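Local structure of putative Nitroreductase (Anabaena variabilis ATCC 29413, 3EO7) at residues R80-T85 against G190-N195; N195-A200 against G464-L469; L74-F79 against A201-R206. The protein binds flavin mononucleotide and, as a member of the nitroreductase family, is probably an FMN-dependent oxidoreductase. All coordinates share one frame; numbering follows the deposited sequence.

Interaction 1: residues R80-T85 against G190-N195; sequences RSYGLT and GHLLGN
A single polar bond and a small apolar patch join the C-terminal end of helix 66-82 to the middle of helix 181-202; the two backbones come close enough for the CA atoms of Ser-81 and Asn-195 to lie 4.8 Å apart. The polar part is the amide of Asn-195, whose ND2 donates to backbone Ser-81 O over 3.1 Å. The N-H points almost straight at its acceptor (165°), which lies close to the plane of the amide, yet the donor sits above the carbonyl plane rather than on a lone pair. The same ND2 also donates to Ala-99 O, so one amide nitrogen ties two backbone carbonyls, while OD1 accepts from Gln-465. Ser-81 turns its own hydroxyl back to the O of Leu-77.

The van der Waals part centres on Leu-192. CG anti to the backbone N (chi1 171°) carries both methyls to Tyr-82, whose side chain it crosses at about a right angle. Leu-192 CD1 touches Ser-81 O at 3.3 Å and makes an apolar contact with Tyr-82 CD1 at 3.9 Å; Leu-192 CD2 makes a CH-pi contact over the ring face of Tyr-82, 4.3 Å from the centroid. Tyr-82 OH is hydrogen-bonded to Ala-109 O.

His-191, one residue before Leu-192, touches the bound FMN, so this buried helix packing, characteristic of the nitroreductase fold, probably forms a second shell behind the flavin pocket.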
ATOM      1  N   ARG A  80      -1.893  -2.883  15.000  1.00 16.42           N
ATOM      2  CA  ARG A  80      -1.407  -1.634  14.452  1.00 17.31           C
ATOM      3  C   ARG A  80      -1.427  -1.719  12.926  1.00 19.64           C
ATOM      4  O   ARG A  80      -1.451  -0.698  12.263  1.00 20.78           O
ATOM      5  CB  ARG A  80       0.006  -1.331  14.945  1.00 18.89           C
ATOM      6  CG  ARG A  80       0.155  -1.069  16.465  1.00 22.86           C
ATOM      7  CD  ARG A  80      -0.128   0.365  16.827  1.00 40.31           C
ATOM      8  NE  ARG A  80      -0.114   0.569  18.284  1.00 41.65           N
ATOM      9  CZ  ARG A  80      -1.186   0.790  19.060  1.00 45.85           C
ATOM     10  NH1 ARG A  80      -2.424   0.871  18.572  1.00 44.49           N
ATOM     11  NH2 ARG A  80      -1.008   0.965  20.370  1.00 45.52           N
ATOM     12  N   SER A  81      -1.411  -2.934  12.367  1.00 16.93           N
ATOM     13  CA  SER A  81      -1.429  -3.116  10.913  1.00 18.41           C
ATOM     14  C   SER A  81      -2.833  -2.994  10.294  1.00 18.08           C
ATOM     15  O   SER A  81      -2.998  -2.347   9.264  1.00 16.68           O
ATOM     16  CB  SER A  81      -0.858  -4.477  10.498  1.00 22.29           C
ATOM     17  OG  SER A  81       0.528  -4.540  10.758  1.00 21.96           O
ATOM     18  N   TYR A  82      -3.816  -3.672  10.884  1.00 15.99           N
ATOM     19  CA  TYR A  82      -5.141  -3.773  10.255  1.00 17.46           C
ATOM     20  C   TYR A  82      -6.285  -3.852  11.245  1.00 16.70           C
ATOM     21  O   TYR A  82      -7.387  -4.295  10.906  1.00 17.73           O
ATOM     22  CB  TYR A  82      -5.135  -4.981   9.329  1.00 15.86           C
ATOM     23  CG  TYR A  82      -6.067  -4.956   8.145  1.00 16.11           C
ATOM     24  CD1 TYR A  82      -6.201  -3.804   7.362  1.00 16.58           C
ATOM     25  CD2 TYR A  82      -6.802  -6.074   7.787  1.00 17.21           C
ATOM     26  CE1 TYR A  82      -7.038  -3.779   6.234  1.00 17.73           C
ATOM     27  CE2 TYR A  82      -7.633  -6.059   6.679  1.00 15.38           C
ATOM     28  CZ  TYR A  82      -7.754  -4.897   5.897  1.00 16.27           C
ATOM     29  OH  TYR A  82      -8.582  -4.884   4.779  1.00 17.10           O
ATOM     30  N   GLY A  83      -6.051  -3.333  12.442  1.00 16.34           N
ATOM     31  CA  GLY A  83      -7.060  -3.356  13.470  1.00 15.77           C
ATOM     32  C   GLY A  83      -8.112  -2.305  13.220  1.00 15.21           C
ATOM     33  O   GLY A  83      -7.885  -1.348  12.460  1.00 15.40           O
ATOM     34  N   LEU A  84      -9.249  -2.475  13.883  1.00 15.38           N
ATOM     35  CA  LEU A  84     -10.321  -1.463  13.842  1.00 15.24           C
ATOM     36  C   LEU A  84      -9.957  -0.283  14.735  1.00 18.89           C
ATOM     37  O   LEU A  84      -9.636  -0.499  15.894  1.00 18.60           O
ATOM     38  CB  LEU A  84     -11.632  -2.091  14.260  1.00 15.48           C
ATOM     39  CG  LEU A  84     -12.124  -3.266  13.456  1.00 16.57           C
ATOM     40  CD1 LEU A  84     -13.576  -3.590  13.956  1.00 20.26           C
ATOM     41  CD2 LEU A  84     -12.034  -3.026  11.922  1.00 18.49           C
ATOM     42  N   THR A  85      -9.953   0.947  14.197  1.00 14.26           N
ATOM     43  CA  THR A  85      -9.564   2.119  14.998  1.00 16.51           C
ATOM     44  C   THR A  85     -10.627   3.223  15.109  1.00 18.80           C
ATOM     45  O   THR A  85     -10.424   4.198  15.841  1.00 18.44           O
ATOM     46  CB  THR A  85      -8.219   2.683  14.508  1.00 17.66           C
ATOM     47  OG1 THR A  85      -8.385   3.279  13.224  1.00 17.20           O
ATOM     48  CG2 THR A  85      -7.174   1.601  14.484  1.00 15.20           C
ATOM     49  N   GLY A 190      -1.106  -1.844  -0.617  1.00 15.31           N
ATOM     50  CA  GLY A 190       0.155  -1.169  -0.365  1.00 16.31           C
ATOM     51  C   GLY A 190       0.152  -0.379   0.932  1.00 16.61           C
ATOM     52  O   GLY A 190       1.133  -0.395   1.653  1.00 14.61           O
ATOM     53  N   HIS A 191      -0.967   0.276   1.243  1.00 15.96           N
ATOM     54  CA  HIS A 191      -1.094   1.011   2.505  1.00 15.97           C
ATOM     55  C   HIS A 191      -0.937   0.049   3.686  1.00 14.21           C
ATOM     56  O   HIS A 191      -0.222   0.352   4.668  1.00 15.42           O
ATOM     57  CB  HIS A 191      -2.430   1.778   2.615  1.00 15.87           C
ATOM     58  CG  HIS A 191      -2.445   3.108   1.914  1.00 14.42           C
ATOM     59  ND1 HIS A 191      -2.048   4.271   2.530  1.00 13.89           N
ATOM     60  CD2 HIS A 191      -2.776   3.450   0.642  1.00 14.85           C
ATOM     61  CE1 HIS A 191      -2.166   5.284   1.669  1.00 15.44           C
ATOM     62  NE2 HIS A 191      -2.615   4.816   0.523  1.00 15.56           N
ATOM     63  N   LEU A 192      -1.608  -1.094   3.609  1.00 14.65           N
ATOM     64  CA  LEU A 192      -1.460  -2.129   4.641  1.00 15.44           C
ATOM     65  C   LEU A 192      -0.015  -2.619   4.758  1.00 14.37           C
ATOM     66  O   LEU A 192       0.498  -2.808   5.864  1.00 15.15           O
ATOM     67  CB  LEU A 192      -2.418  -3.274   4.332  1.00 14.59           C
ATOM     68  CG  LEU A 192      -2.265  -4.541   5.175  1.00 16.84           C
ATOM     69  CD1 LEU A 192      -2.420  -4.226   6.664  1.00 17.20           C
ATOM     70  CD2 LEU A 192      -3.376  -5.512   4.690  1.00 16.68           C
ATOM     71  N   LEU A 193       0.658  -2.823   3.626  1.00 15.43           N
ATOM     72  CA  LEU A 193       2.072  -3.195   3.649  1.00 16.09           C
ATOM     73  C   LEU A 193       2.925  -2.168   4.378  1.00 15.98           C
ATOM     74  O   LEU A 193       3.845  -2.556   5.110  1.00 15.85           O
ATOM     75  CB  LEU A 193       2.639  -3.404   2.241  1.00 16.34           C
ATOM     76  CG  LEU A 193       2.019  -4.515   1.353  1.00 15.66           C
ATOM     77  CD1 LEU A 193       2.847  -4.628   0.051  1.00 18.62           C
ATOM     78  CD2 LEU A 193       1.942  -5.854   2.100  1.00 18.35           C
ATOM     79  N   GLY A 194       2.642  -0.868   4.163  1.00 14.96           N
ATOM     80  CA  GLY A 194       3.342   0.206   4.911  1.00 15.23           C
ATOM     81  C   GLY A 194       3.102   0.048   6.416  1.00 14.58           C
ATOM     82  O   GLY A 194       4.035   0.175   7.231  1.00 15.13           O
ATOM     83  N   ASN A 195       1.878  -0.259   6.824  1.00 15.98           N
ATOM     84  CA  ASN A 195       1.641  -0.471   8.272  1.00 15.01           C
ATOM     85  C   ASN A 195       2.378  -1.696   8.787  1.00 15.82           C
ATOM     86  O   ASN A 195       2.897  -1.694   9.902  1.00 17.07           O
ATOM     87  CB  ASN A 195       0.166  -0.665   8.619  1.00 17.13           C
ATOM     88  CG  ASN A 195      -0.618   0.597   8.617  1.00 14.78           C
ATOM     89  OD1 ASN A 195      -0.067   1.722   8.572  1.00 14.75           O
ATOM     90  ND2 ASN A 195      -1.927   0.447   8.651  1.00 15.00           N
TER

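Interaction 2: residues N195-A200 against G464-L469; sequences NIELSA and GQRLNL
Three side-chain pairings, each with its own orientation, connect helix 181-202 to helix 452-473; the N-to-C directions of the short segments are 59° apart, their axes 10.6 Å apart at closest approach. In the first, the amides of Asn-195 and Gln-465 meet obliquely, their planes 75° apart. Gln-465 starts with CG anti to the backbone N and bends at chi2, which brings Gln-465 NE2 within 2.8 Å of Asn-195 OD1. The donor lies in the carbonyl plane on a lone pair, although the hydrogen bond is bent at the hydrogen.

In the second, Glu-197 and Arg-466 cross at about a right angle while their flat ends are turned only 23° from each other. Glu-197 places CG in the crowded position between backbone N and carbonyl carbon, and the arginine chain bends at chi3. Arg-466 NH1 thereby reaches Glu-197 OE2 at 2.9 Å, in the guanidinium plane, forming a salt bridge on the carboxylate's syn lone pair. His-462 is a second partner of OE2, and Phe-356 offers Arg-466 both its carbonyl and a cation-pi contact.

Leu-198 and Leu-469 meet tip to tip, their CD1 methyls 3.4 Å apart, tighter than usual van der Waals contact.

All six participants are buried. Pairing the buried opposite charges is likely to keep both groups ionised, and Gln-465, whose OE1 accepts from His-191, carries the polar network to a residue that touches FMN.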
ATOM      1  N   ASN A 195       1.878  -0.259   6.824  1.00 15.98           N
ATOM      2  CA  ASN A 195       1.641  -0.471   8.272  1.00 15.01           C
ATOM      3  C   ASN A 195       2.378  -1.696   8.787  1.00 15.82           C
ATOM      4  O   ASN A 195       2.897  -1.694   9.902  1.00 17.07           O
ATOM      5  CB  ASN A 195       0.166  -0.665   8.619  1.00 17.13           C
ATOM      6  CG  ASN A 195      -0.618   0.597   8.617  1.00 14.78           C
ATOM      7  OD1 ASN A 195      -0.067   1.722   8.572  1.00 14.75           O
ATOM      8  ND2 ASN A 195      -1.927   0.447   8.651  1.00 15.00           N
ATOM      9  N   ILE A 196       2.377  -2.766   8.007  1.00 16.39           N
ATOM     10  CA  ILE A 196       3.067  -3.987   8.434  1.00 16.69           C
ATOM     11  C   ILE A 196       4.544  -3.717   8.709  1.00 16.78           C
ATOM     12  O   ILE A 196       5.064  -4.137   9.752  1.00 14.73           O
ATOM     13  CB  ILE A 196       2.850  -5.132   7.457  1.00 15.26           C
ATOM     14  CG1 ILE A 196       1.393  -5.571   7.493  1.00 15.77           C
ATOM     15  CG2 ILE A 196       3.784  -6.384   7.764  1.00 15.84           C
ATOM     16  CD1 ILE A 196       1.053  -6.572   6.387  1.00 16.58           C
ATOM     17  N   GLU A 197       5.245  -3.026   7.816  1.00 15.31           N
ATOM     18  CA  GLU A 197       6.651  -2.759   8.106  1.00 18.83           C
ATOM     19  C   GLU A 197       6.843  -1.876   9.345  1.00 15.49           C
ATOM     20  O   GLU A 197       7.763  -2.113  10.133  1.00 16.46           O
ATOM     21  CB  GLU A 197       7.440  -2.186   6.932  1.00 20.82           C
ATOM     22  CG  GLU A 197       6.894  -0.984   6.336  1.00 23.25           C
ATOM     23  CD  GLU A 197       7.921   0.179   6.250  1.00 25.56           C
ATOM     24  OE1 GLU A 197       8.753   0.421   7.131  1.00 26.29           O
ATOM     25  OE2 GLU A 197       7.777   0.952   5.336  1.00 19.17           O
ATOM     26  N   LEU A 198       5.978  -0.879   9.537  1.00 14.78           N
ATOM     27  CA  LEU A 198       6.117   0.013  10.704  1.00 15.19           C
ATOM     28  C   LEU A 198       5.724  -0.679  12.020  1.00 15.47           C
ATOM     29  O   LEU A 198       6.418  -0.553  13.033  1.00 15.58           O
ATOM     30  CB  LEU A 198       5.347   1.313  10.482  1.00 16.69           C
ATOM     31  CG  LEU A 198       5.950   2.144   9.339  1.00 12.90           C
ATOM     32  CD1 LEU A 198       4.996   3.334   8.934  1.00 16.20           C
ATOM     33  CD2 LEU A 198       7.396   2.638   9.732  1.00 16.23           C
ATOM     34  N   SER A 199       4.619  -1.416  11.969  0.50 16.20           N
ATOM     35  CA  SER A 199       4.122  -2.218  13.092  0.50 16.65           C
ATOM     36  C   SER A 199       5.163  -3.273  13.501  0.50 17.13           C
ATOM     37  O   SER A 199       5.355  -3.556  14.672  0.50 16.82           O
ATOM     38  CB  SER A 199       2.828  -2.923  12.665  0.50 16.16           C
ATOM     39  OG  SER A 199       2.192  -3.508  13.779  0.50 18.57           O
ATOM     40  N   ALA A 200       5.812  -3.861  12.499  1.00 17.34           N
ATOM     41  CA  ALA A 200       6.875  -4.848  12.713  1.00 16.41           C
ATOM     42  C   ALA A 200       8.032  -4.177  13.431  1.00 16.94           C
ATOM     43  O   ALA A 200       8.509  -4.710  14.442  1.00 16.85           O
ATOM     44  CB  ALA A 200       7.303  -5.439  11.390  1.00 16.13           C
ATOM     45  N   GLY A 464       2.447   5.998   0.131  1.00 14.93           N
ATOM     46  CA  GLY A 464       1.298   6.749   0.609  1.00 15.43           C
ATOM     47  C   GLY A 464       1.082   6.602   2.108  1.00 15.27           C
ATOM     48  O   GLY A 464       0.822   7.565   2.810  1.00 15.40           O
ATOM     49  N   GLN A 465       1.243   5.392   2.636  1.00 15.53           N
ATOM     50  CA  GLN A 465       0.955   5.219   4.055  1.00 14.61           C
ATOM     51  C   GLN A 465       1.989   5.953   4.903  1.00 15.63           C
ATOM     52  O   GLN A 465       1.658   6.500   5.945  1.00 15.84           O
ATOM     53  CB  GLN A 465       0.864   3.750   4.437  1.00 14.58           C
ATOM     54  CG  GLN A 465       0.405   3.521   5.866  1.00 15.42           C
ATOM     55  CD  GLN A 465      -1.035   3.965   6.164  1.00 16.11           C
ATOM     56  OE1 GLN A 465      -1.749   4.437   5.295  1.00 15.23           O
ATOM     57  NE2 GLN A 465      -1.465   3.797   7.426  1.00 14.42           N
ATOM     58  N   ARG A 466       3.252   5.940   4.452  1.00 14.95           N
ATOM     59  CA  ARG A 466       4.284   6.651   5.182  1.00 14.82           C
ATOM     60  C   ARG A 466       3.965   8.143   5.171  1.00 14.60           C
ATOM     61  O   ARG A 466       4.110   8.811   6.178  1.00 15.38           O
ATOM     62  CB  ARG A 466       5.662   6.365   4.598  1.00 16.30           C
ATOM     63  CG  ARG A 466       6.112   4.902   4.762  1.00 17.78           C
ATOM     64  CD  ARG A 466       7.531   4.680   4.244  1.00 19.48           C
ATOM     65  NE  ARG A 466       8.570   5.284   5.091  1.00 18.42           N
ATOM     66  CZ  ARG A 466       9.294   4.624   5.997  1.00 20.32           C
ATOM     67  NH1 ARG A 466       9.088   3.344   6.189  1.00 19.08           N
ATOM     68  NH2 ARG A 466      10.224   5.233   6.716  1.00 17.13           N
ATOM     69  N   LEU A 467       3.509   8.655   4.033  1.00 14.75           N
ATOM     70  CA  LEU A 467       3.136  10.067   3.927  1.00 15.56           C
ATOM     71  C   LEU A 467       1.938  10.391   4.828  1.00 15.81           C
ATOM     72  O   LEU A 467       1.916  11.435   5.467  1.00 15.53           O
ATOM     73  CB  LEU A 467       2.769  10.450   2.458  1.00 17.23           C
ATOM     74  CG  LEU A 467       3.867  10.598   1.418  1.00 22.50           C
ATOM     75  CD1 LEU A 467       3.298  10.601  -0.019  1.00 22.60           C
ATOM     76  CD2 LEU A 467       4.639  11.918   1.710  1.00 21.21           C
ATOM     77  N   ASN A 468       0.921   9.523   4.843  1.00 15.71           N
ATOM     78  CA  ASN A 468      -0.259   9.721   5.671  1.00 15.21           C
ATOM     79  C   ASN A 468       0.115   9.778   7.174  1.00 16.39           C
ATOM     80  O   ASN A 468      -0.316  10.664   7.889  1.00 16.10           O
ATOM     81  CB  ASN A 468      -1.341   8.640   5.445  1.00 15.05           C
ATOM     82  CG  ASN A 468      -2.241   8.928   4.241  1.00 15.23           C
ATOM     83  OD1 ASN A 468      -3.443   9.169   4.412  1.00 16.52           O
ATOM     84  ND2 ASN A 468      -1.677   8.908   3.035  1.00 16.11           N
ATOM     85  N   LEU A 469       0.923   8.824   7.616  1.00 15.75           N
ATOM     86  CA  LEU A 469       1.346   8.746   9.019  1.00 15.40           C
ATOM     87  C   LEU A 469       2.188   9.963   9.390  1.00 16.32           C
ATOM     88  O   LEU A 469       1.949  10.601  10.437  1.00 15.90           O
ATOM     89  CB  LEU A 469       2.071   7.433   9.275  1.00 16.48           C
ATOM     90  CG  LEU A 469       1.180   6.176   9.262  1.00 15.43           C
ATOM     91  CD1 LEU A 469       2.044   4.887   9.321  1.00 15.25           C
ATOM     92  CD2 LEU A 469       0.128   6.229  10.381  1.00 15.32           C
TER

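Interaction 3: residues L74-F79 against A201-R206; sequences LSRLLF and AITDYR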
ATOM      1  N   LEU A  74       2.871 -10.250  18.670  1.00 17.02           N
ATOM      2  CA  LEU A  74       2.008 -10.619  17.521  1.00 17.73           C
ATOM      3  C   LEU A  74       0.686  -9.824  17.545  1.00 16.80           C
ATOM      4  O   LEU A  74       0.201  -9.335  16.523  1.00 16.58           O
ATOM      5  CB  LEU A  74       1.687 -12.137  17.533  1.00 16.96           C
ATOM      6  CG  LEU A  74       0.818 -12.594  16.325  1.00 20.59           C
ATOM      7  CD1 LEU A  74       1.549 -12.332  14.997  1.00 20.63           C
ATOM      8  CD2 LEU A  74       0.395 -14.088  16.494  1.00 22.60           C
ATOM      9  N   SER A  75       0.112  -9.693  18.733  1.00 16.26           N
ATOM     10  CA  SER A  75      -1.159  -8.971  18.916  1.00 16.73           C
ATOM     11  C   SER A  75      -1.011  -7.515  18.476  1.00 15.62           C
ATOM     12  O   SER A  75      -1.826  -6.969  17.714  1.00 15.21           O
ATOM     13  CB  SER A  75      -1.595  -9.067  20.382  1.00 17.90           C
ATOM     14  OG  SER A  75      -2.780  -8.326  20.622  1.00 16.51           O
ATOM     15  N   ARG A  76       0.049  -6.882  18.941  1.00 14.55           N
ATOM     16  CA  ARG A  76       0.323  -5.490  18.584  1.00 19.08           C
ATOM     17  C   ARG A  76       0.661  -5.298  17.112  1.00 17.37           C
ATOM     18  O   ARG A  76       0.199  -4.326  16.482  1.00 16.31           O
ATOM     19  CB  ARG A  76       1.435  -4.940  19.490  1.00 19.55           C
ATOM     20  CG  ARG A  76       1.772  -3.457  19.330  1.00 30.31           C
ATOM     21  CD  ARG A  76       2.945  -3.053  20.248  1.00 33.68           C
ATOM     22  NE  ARG A  76       2.712  -3.487  21.624  1.00 44.33           N
ATOM     23  CZ  ARG A  76       2.072  -2.780  22.555  1.00 52.27           C
ATOM     24  NH1 ARG A  76       1.589  -1.563  22.282  1.00 45.42           N
ATOM     25  NH2 ARG A  76       1.919  -3.301  23.782  1.00 51.55           N
ATOM     26  N   LEU A  77       1.461  -6.213  16.546  1.00 16.19           N
ATOM     27  CA  LEU A  77       1.814  -6.151  15.145  1.00 16.65           C
ATOM     28  C   LEU A  77       0.545  -6.172  14.286  1.00 16.53           C
ATOM     29  O   LEU A  77       0.349  -5.321  13.414  1.00 17.07           O
ATOM     30  CB  LEU A  77       2.769  -7.303  14.769  1.00 16.91           C
ATOM     31  CG  LEU A  77       3.376  -7.261  13.358  1.00 21.04           C
ATOM     32  CD1 LEU A  77       4.694  -8.081  13.327  1.00 21.69           C
ATOM     33  CD2 LEU A  77       2.369  -7.759  12.324  1.00 20.19           C
ATOM     34  N   LEU A  78      -0.369  -7.075  14.613  1.00 15.64           N
ATOM     35  CA  LEU A  78      -1.584  -7.214  13.813  1.00 15.63           C
ATOM     36  C   LEU A  78      -2.520  -6.037  14.022  1.00 14.79           C
ATOM     37  O   LEU A  78      -3.085  -5.492  13.059  1.00 16.71           O
ATOM     38  CB  LEU A  78      -2.259  -8.535  14.084  1.00 16.27           C
ATOM     39  CG  LEU A  78      -1.571  -9.809  13.543  1.00 18.72           C
ATOM     40  CD1 LEU A  78      -2.173 -11.078  14.180  1.00 18.16           C
ATOM     41  CD2 LEU A  78      -1.691  -9.811  12.017  1.00 18.40           C
ATOM     42  N   PHE A  79      -2.658  -5.615  15.272  1.00 16.43           N
ATOM     43  CA  PHE A  79      -3.587  -4.520  15.584  1.00 16.45           C
ATOM     44  C   PHE A  79      -3.185  -3.189  14.956  1.00 17.98           C
ATOM     45  O   PHE A  79      -4.024  -2.433  14.446  1.00 16.41           O
ATOM     46  CB  PHE A  79      -3.769  -4.368  17.084  1.00 17.45           C
ATOM     47  CG  PHE A  79      -4.859  -3.415  17.422  1.00 18.67           C
ATOM     48  CD1 PHE A  79      -6.193  -3.767  17.158  1.00 17.23           C
ATOM     49  CD2 PHE A  79      -4.573  -2.148  17.899  1.00 27.53           C
ATOM     50  CE1 PHE A  79      -7.217  -2.883  17.406  1.00 23.08           C
ATOM     51  CE2 PHE A  79      -5.605  -1.250  18.163  1.00 33.25           C
ATOM     52  CZ  PHE A  79      -6.922  -1.619  17.904  1.00 22.97           C
ATOM     53  N   ALA A 201       8.466  -2.994  12.971  1.00 15.18           N
ATOM     54  CA  ALA A 201       9.565  -2.301  13.640  1.00 17.72           C
ATOM     55  C   ALA A 201       9.271  -2.118  15.128  1.00 17.62           C
ATOM     56  O   ALA A 201      10.143  -2.354  15.987  1.00 17.07           O
ATOM     57  CB  ALA A 201       9.863  -0.936  12.973  1.00 17.23           C
ATOM     58  N   ILE A 202       8.041  -1.712  15.415  1.00 16.78           N
ATOM     59  CA  ILE A 202       7.573  -1.450  16.791  1.00 16.67           C
ATOM     60  C   ILE A 202       7.702  -2.698  17.660  1.00 18.50           C
ATOM     61  O   ILE A 202       8.029  -2.598  18.846  1.00 17.80           O
ATOM     62  CB  ILE A 202       6.099  -0.908  16.804  1.00 17.06           C
ATOM     63  CG1 ILE A 202       6.043   0.521  16.223  1.00 17.67           C
ATOM     64  CG2 ILE A 202       5.498  -0.897  18.233  1.00 17.66           C
ATOM     65  CD1 ILE A 202       4.632   0.977  15.813  1.00 15.46           C
ATOM     66  N   THR A 203       7.505  -3.864  17.052  1.00 15.86           N
ATOM     67  CA  THR A 203       7.511  -5.152  17.734  1.00 13.79           C
ATOM     68  C   THR A 203       8.766  -6.027  17.458  1.00 13.28           C
ATOM     69  O   THR A 203       8.761  -7.231  17.696  1.00 15.66           O
ATOM     70  CB  THR A 203       6.223  -5.925  17.431  1.00 15.69           C
ATOM     71  OG1 THR A 203       6.070  -6.066  16.029  1.00 15.49           O
ATOM     72  CG2 THR A 203       4.978  -5.198  18.027  1.00 16.20           C
ATOM     73  N   ASP A 204       9.842  -5.396  17.014  1.00 14.76           N
ATOM     74  CA  ASP A 204      11.116  -6.075  16.745  1.00 16.28           C
ATOM     75  C   ASP A 204      11.038  -7.215  15.735  1.00 15.44           C
ATOM     76  O   ASP A 204      11.678  -8.254  15.891  1.00 14.91           O
ATOM     77  CB  ASP A 204      11.783  -6.527  18.048  1.00 15.46           C
ATOM     78  CG  ASP A 204      12.129  -5.382  18.935  1.00 22.03           C
ATOM     79  OD1 ASP A 204      12.787  -4.439  18.468  1.00 23.20           O
ATOM     80  OD2 ASP A 204      11.747  -5.443  20.104  1.00 21.74           O
ATOM     81  N   TYR A 205      10.217  -6.993  14.722  1.00 16.25           N
ATOM     82  CA  TYR A 205      10.067  -7.900  13.580  1.00 14.34           C
ATOM     83  C   TYR A 205      10.476  -7.138  12.329  1.00 15.63           C
ATOM     84  O   TYR A 205      10.497  -5.891  12.319  1.00 17.09           O
ATOM     85  CB  TYR A 205       8.620  -8.365  13.414  1.00 14.99           C
ATOM     86  CG  TYR A 205       8.295  -9.625  14.167  1.00 15.66           C
ATOM     87  CD1 TYR A 205       8.654 -10.852  13.634  1.00 17.04           C
ATOM     88  CD2 TYR A 205       7.666  -9.604  15.391  1.00 18.94           C
ATOM     89  CE1 TYR A 205       8.391 -12.023  14.282  1.00 18.43           C
ATOM     90  CE2 TYR A 205       7.384 -10.803  16.059  1.00 17.45           C
ATOM     91  CZ  TYR A 205       7.754 -11.999  15.482  1.00 22.51           C
ATOM     92  OH  TYR A 205       7.523 -13.219  16.078  1.00 21.22           O
ATOM     93  N   ARG A 206      10.847  -7.893  11.302  1.00 15.72           N
ATOM     94  CA  ARG A 206      11.083  -7.335   9.967  1.00 15.92           C
ATOM     95  C   ARG A 206      10.361  -8.235   8.960  1.00 16.07           C
ATOM     96  O   ARG A 206      10.627  -9.444   8.877  1.00 16.40           O
ATOM     97  CB  ARG A 206      12.547  -7.237   9.578  1.00 17.51           C
ATOM     98  CG  ARG A 206      12.692  -6.550   8.199  1.00 18.65           C
ATOM     99  CD  ARG A 206      14.075  -6.634   7.662  1.00 20.95           C
ATOM    100  NE  ARG A 206      14.242  -5.694   6.555  1.00 16.32           N
ATOM    101  CZ  ARG A 206      13.933  -5.925   5.285  1.00 18.02           C
ATOM    102  NH1 ARG A 206      13.412  -7.082   4.882  1.00 15.68           N
ATOM    103  NH2 ARG A 206      14.152  -4.966   4.403  1.00 16.33           N
TER
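Between helix 66-82 and the turn that follows helix 181-202, the contact is made by van der Waals packing alone, with no hydrogen bond passing from one segment to the other. One group of contacts gathers on the aliphatic part of Arg-76. Its chain leaves the helix extended, CG anti to the backbone N (chi1 -175°), and bends at chi3. Below that bend, the Thr-203 methyl CG2 lies along the stem, 3.7 Å from Arg-76 CD, and CG2 of Ile-202 approaches the same CD atom of Arg-76 at 3.9 Å. The charged end goes on to Glu-328, with which NH1 forms a salt bridge.

The second group centres on Leu-77, which crosses both Thr-203 and Tyr-205 at about a right angle. Leu-77 CD1 lies 3.6 Å from Thr-203 OG1 and 3.9 Å from Tyr-205 CD2, also meeting CB and CG of the tyrosine. Tyr-205 OH is hydrogen-bonded to Trp-70 NE1, farther back along helix 66-82.

The backbone that presents these side chains ends its helix in a Schellman motif. Asp-204, with positive phi, is the C-prime residue: its N bonds to Ala-201 O, and Tyr-205 N to Ala-200 O. The chain then enters strand 205-207, at the border of the antiparallel sheet.

The Thr-203 hydroxyl bonds within its own helix end. OG1 is set in the crowded position between backbone N and carbonyl carbon (chi1 56°), where its one hydrogen can be shared between the O atoms of Ser-199 and Ala-200. An alanine here would lose the hydroxyl's bonding to these carbonyls and the methyl against Arg-76, and would probably loosen the helix end along with its packing on helix 66-82. Just outside segment 74-79, Arg-73 NE adds a polar link from helix 66-82 to Thr-203 O.

Overall arrangement
Helix 181-202 runs through all three contacts, and interactions 1 and 3 both bring it against helix 66-82. Interactions 1 and 2 share Asn-195 and have centres about 7 Å apart, in the buried part of the chain near the flavin; there amides and a salt bridge supplement the packing. Interaction 3 lies farther out, its centre about 17 Å from that of the chain; it is still buried but has two partly exposed contributors, Arg-76 and Ile-202, and only van der Waals packing between its segments. Interaction 2 differs in joining the two nitroreductase-family portions of the chain. A probable hydrogen bond between Ser-199 OG and Leu-77 O, 2.6 Å long, connects the segments of interactions 2 and 3.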